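Local coordinates for heat shock protein 16 (Schizosaccharomyces pombe, PDB 3W1Z) that probably acts as a molecular chaperone of the small heat shock protein family, binding unfolded proteins, and assembles into a 16-subunit oligomer, at residues V62-D67 / I115-S120. Numbering follows the deposited sequence.
Sequences VQVHYD and IEANFS
The end of I115 sits over one face of the Y66 ring. Its CD1 methyl lies 3.9 Å from the ring centroid. At 29° off the ring normal this is a CH-pi contact, displaced toward the root of the ring: I115 CD1 is 3.5 Å from Y66 CG and almost as near Y66 CB, so the phenol end of the tyrosine extends beyond the methyl. The two side chains cross at about a right angle. On the isoleucine, CG1 stands anti to the carbonyl carbon and the chain then runs on extended (chi2 178°), which carries CD1 up to the ring while the CG2 branch turns away from it, to the side of V64.

Two residues along on each strand, V64 faces A117, both with their CB directed at the opposing strand. This touch is looser, V64 CG2 to A117 CB at 4.5 Å. V64 CA and A117 CA are 7.8 Å apart, too far for a shared backbone ladder. The strands run nearly antiparallel, 167° between their short segments, but they belong to different sheets: 62-67 bonds to strand 70-77, and 116-120 to strand 123-129. L128 from the latter touches both Y66 and I115, and I110 from a loop does the same, adding apolar neighbours to a methyl-on-ring pair whose two residues are both buried.

A second subunit also takes part: its I140 packs on I115, and one of its strands pairs with H65 and Y66 in an antiparallel ladder, carrying the sheet on past 62-67. Two sheets whose strands outermost within the chain face each other through buried apolar side chains make the beta-sandwich of the alpha-crystallin domain.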
ATOM      1  N   VAL B  62      37.973   6.159  13.691  1.00 30.14           N
ATOM      2  CA  VAL B  62      37.050   6.638  12.670  1.00 36.69           C
ATOM      3  C   VAL B  62      37.799   6.947  11.376  1.00 37.78           C
ATOM      4  O   VAL B  62      38.939   7.411  11.405  1.00 39.97           O
ATOM      5  CB  VAL B  62      36.252   7.881  13.153  1.00 33.34           C
ATOM      6  CG1 VAL B  62      37.190   9.012  13.535  1.00 36.41           C
ATOM      7  CG2 VAL B  62      35.253   8.339  12.096  1.00 34.31           C
ATOM      8  N   GLN B  63      37.171   6.647  10.244  1.00 37.54           N
ATOM      9  CA  GLN B  63      37.702   7.049   8.950  1.00 30.49           C
ATOM     10  C   GLN B  63      36.606   7.644   8.071  1.00 41.53           C
ATOM     11  O   GLN B  63      35.454   7.201   8.093  1.00 38.58           O
ATOM     12  CB  GLN B  63      38.402   5.888   8.241  1.00 38.30           C
ATOM     13  CG  GLN B  63      37.486   4.757   7.833  1.00 44.26           C
ATOM     14  CD  GLN B  63      38.167   3.766   6.912  1.00 63.76           C
ATOM     15  OE1 GLN B  63      38.586   2.691   7.340  1.00 60.69           O
ATOM     16  NE2 GLN B  63      38.282   4.124   5.638  1.00 50.02           N
ATOM     17  N   VAL B  64      36.983   8.667   7.311  1.00 42.09           N
ATOM     18  CA  VAL B  64      36.072   9.344   6.405  1.00 34.17           C
ATOM     19  C   VAL B  64      36.675   9.345   5.011  1.00 40.75           C
ATOM     20  O   VAL B  64      37.797   9.812   4.824  1.00 42.89           O
ATOM     21  CB  VAL B  64      35.856  10.808   6.830  1.00 37.33           C
ATOM     22  CG1 VAL B  64      35.000  11.542   5.805  1.00 33.77           C
ATOM     23  CG2 VAL B  64      35.233  10.881   8.212  1.00 28.27           C
ATOM     24  N   HIS B  65      35.949   8.817   4.031  1.00 42.21           N
ATOM     25  CA  HIS B  65      36.416   8.932   2.654  1.00 46.35           C
ATOM     26  C   HIS B  65      35.317   9.355   1.684  1.00 49.24           C
ATOM     27  O   HIS B  65      34.128   9.220   1.971  1.00 41.80           O
ATOM     28  CB  HIS B  65      37.136   7.661   2.178  1.00 44.22           C
ATOM     29  CG  HIS B  65      36.248   6.466   2.024  1.00 43.42           C
ATOM     30  ND1 HIS B  65      36.375   5.339   2.804  1.00 48.98           N
ATOM     31  CD2 HIS B  65      35.234   6.211   1.160  1.00 42.90           C
ATOM     32  CE1 HIS B  65      35.473   4.445   2.438  1.00 37.04           C
ATOM     33  NE2 HIS B  65      34.769   4.952   1.442  1.00 50.83           N
ATOM     34  N   TYR B  66      35.736   9.880   0.537  1.00 52.36           N
ATOM     35  CA  TYR B  66      34.814  10.374  -0.474  1.00 44.30           C
ATOM     36  C   TYR B  66      35.169   9.793  -1.839  1.00 51.68           C
ATOM     37  O   TYR B  66      36.310   9.908  -2.292  1.00 54.09           O
ATOM     38  CB  TYR B  66      34.869  11.904  -0.518  1.00 44.36           C
ATOM     39  CG  TYR B  66      33.957  12.536  -1.544  1.00 54.25           C
ATOM     40  CD1 TYR B  66      32.691  12.986  -1.195  1.00 54.22           C
ATOM     41  CD2 TYR B  66      34.365  12.687  -2.864  1.00 54.57           C
ATOM     42  CE1 TYR B  66      31.860  13.564  -2.131  1.00 63.04           C
ATOM     43  CE2 TYR B  66      33.542  13.258  -3.804  1.00 60.69           C
ATOM     44  CZ  TYR B  66      32.291  13.694  -3.436  1.00 63.81           C
ATOM     45  OH  TYR B  66      31.476  14.269  -4.382  1.00 66.45           O
ATOM     46  N   ASP B  67      34.199   9.148  -2.481  1.00 53.97           N
ATOM     47  CA  ASP B  67      34.401   8.640  -3.831  1.00 53.07           C
ATOM     48  C   ASP B  67      33.193   8.921  -4.724  1.00 56.76           C
ATOM     49  O   ASP B  67      32.088   8.442  -4.447  1.00 61.51           O
ATOM     50  CB  ASP B  67      34.689   7.138  -3.800  1.00 54.70           C
ATOM     51  CG  ASP B  67      35.099   6.594  -5.156  1.00 64.78           C
ATOM     52  OD1 ASP B  67      35.499   7.394  -6.026  1.00 67.65           O
ATOM     53  OD2 ASP B  67      35.031   5.363  -5.346  1.00 70.99           O
ATOM     54  N   ILE B 115      37.575  18.916   1.053  1.00 65.93           N
ATOM     55  CA  ILE B 115      36.814  18.253   2.108  1.00 66.90           C
ATOM     56  C   ILE B 115      37.651  18.119   3.374  1.00 65.24           C
ATOM     57  O   ILE B 115      38.775  17.610   3.337  1.00 67.92           O
ATOM     58  CB  ILE B 115      36.340  16.847   1.682  1.00 63.95           C
ATOM     59  CG1 ILE B 115      35.391  16.931   0.489  1.00 56.70           C
ATOM     60  CG2 ILE B 115      35.653  16.138   2.835  1.00 55.80           C
ATOM     61  CD1 ILE B 115      34.943  15.574  -0.008  1.00 55.41           C
ATOM     62  N   GLU B 116      37.097  18.573   4.496  1.00 59.77           N
ATOM     63  CA  GLU B 116      37.783  18.475   5.782  1.00 59.37           C
ATOM     64  C   GLU B 116      36.834  17.993   6.885  1.00 61.34           C
ATOM     65  O   GLU B 116      35.625  18.233   6.821  1.00 61.25           O
ATOM     66  CB  GLU B 116      38.431  19.815   6.148  1.00 49.43           C
ATOM     67  CG  GLU B 116      37.513  21.013   5.962  1.00 61.04           C
ATOM     68  CD  GLU B 116      38.258  22.329   6.022  1.00 75.06           C
ATOM     69  OE1 GLU B 116      39.508  22.307   6.057  1.00 73.29           O
ATOM     70  OE2 GLU B 116      37.595  23.386   6.032  1.00 74.95           O
ATOM     71  N   ALA B 117      37.377  17.300   7.885  1.00 49.81           N
ATOM     72  CA  ALA B 117      36.554  16.691   8.927  1.00 51.91           C
ATOM     73  C   ALA B 117      37.087  16.976  10.330  1.00 66.17           C
ATOM     74  O   ALA B 117      38.276  16.792  10.605  1.00 64.71           O
ATOM     75  CB  ALA B 117      36.434  15.186   8.696  1.00 45.95           C
ATOM     76  N   ASN B 118      36.193  17.407  11.218  1.00 55.89           N
ATOM     77  CA  ASN B 118      36.555  17.720  12.597  1.00 59.70           C
ATOM     78  C   ASN B 118      35.801  16.836  13.585  1.00 58.03           C
ATOM     79  O   ASN B 118      34.573  16.808  13.587  1.00 49.56           O
ATOM     80  CB  ASN B 118      36.259  19.189  12.899  1.00 58.70           C
ATOM     81  CG  ASN B 118      36.769  20.119  11.819  1.00 68.98           C
ATOM     82  OD1 ASN B 118      36.109  20.327  10.801  1.00 72.85           O
ATOM     83  ND2 ASN B 118      37.948  20.691  12.036  1.00 67.93           N
ATOM     84  N   PHE B 119      36.534  16.122  14.433  1.00 55.70           N
ATOM     85  CA  PHE B 119      35.909  15.220  15.397  1.00 48.26           C
ATOM     86  C   PHE B 119      36.077  15.709  16.831  1.00 46.55           C
ATOM     87  O   PHE B 119      37.189  15.752  17.354  1.00 47.98           O
ATOM     88  CB  PHE B 119      36.479  13.807  15.255  1.00 53.24           C
ATOM     89  CG  PHE B 119      35.794  12.787  16.117  1.00 44.44           C
ATOM     90  CD1 PHE B 119      36.528  11.933  16.924  1.00 49.69           C
ATOM     91  CD2 PHE B 119      34.413  12.686  16.126  1.00 39.82           C
ATOM     92  CE1 PHE B 119      35.897  10.993  17.718  1.00 49.37           C
ATOM     93  CE2 PHE B 119      33.776  11.750  16.917  1.00 39.98           C
ATOM     94  CZ  PHE B 119      34.519  10.902  17.714  1.00 40.91           C
ATOM     95  N   SER B 120      34.967  16.078  17.463  1.00 47.20           N
ATOM     96  CA  SER B 120      35.008  16.542  18.847  1.00 42.05           C
ATOM     97  C   SER B 120      33.770  16.136  19.645  1.00 48.47           C
ATOM     98  O   SER B 120      32.645  16.195  19.143  1.00 41.08           O
ATOM     99  CB  SER B 120      35.212  18.060  18.898  1.00 41.61           C
ATOM    100  OG  SER B 120      34.374  18.721  17.966  1.00 52.44           O
TER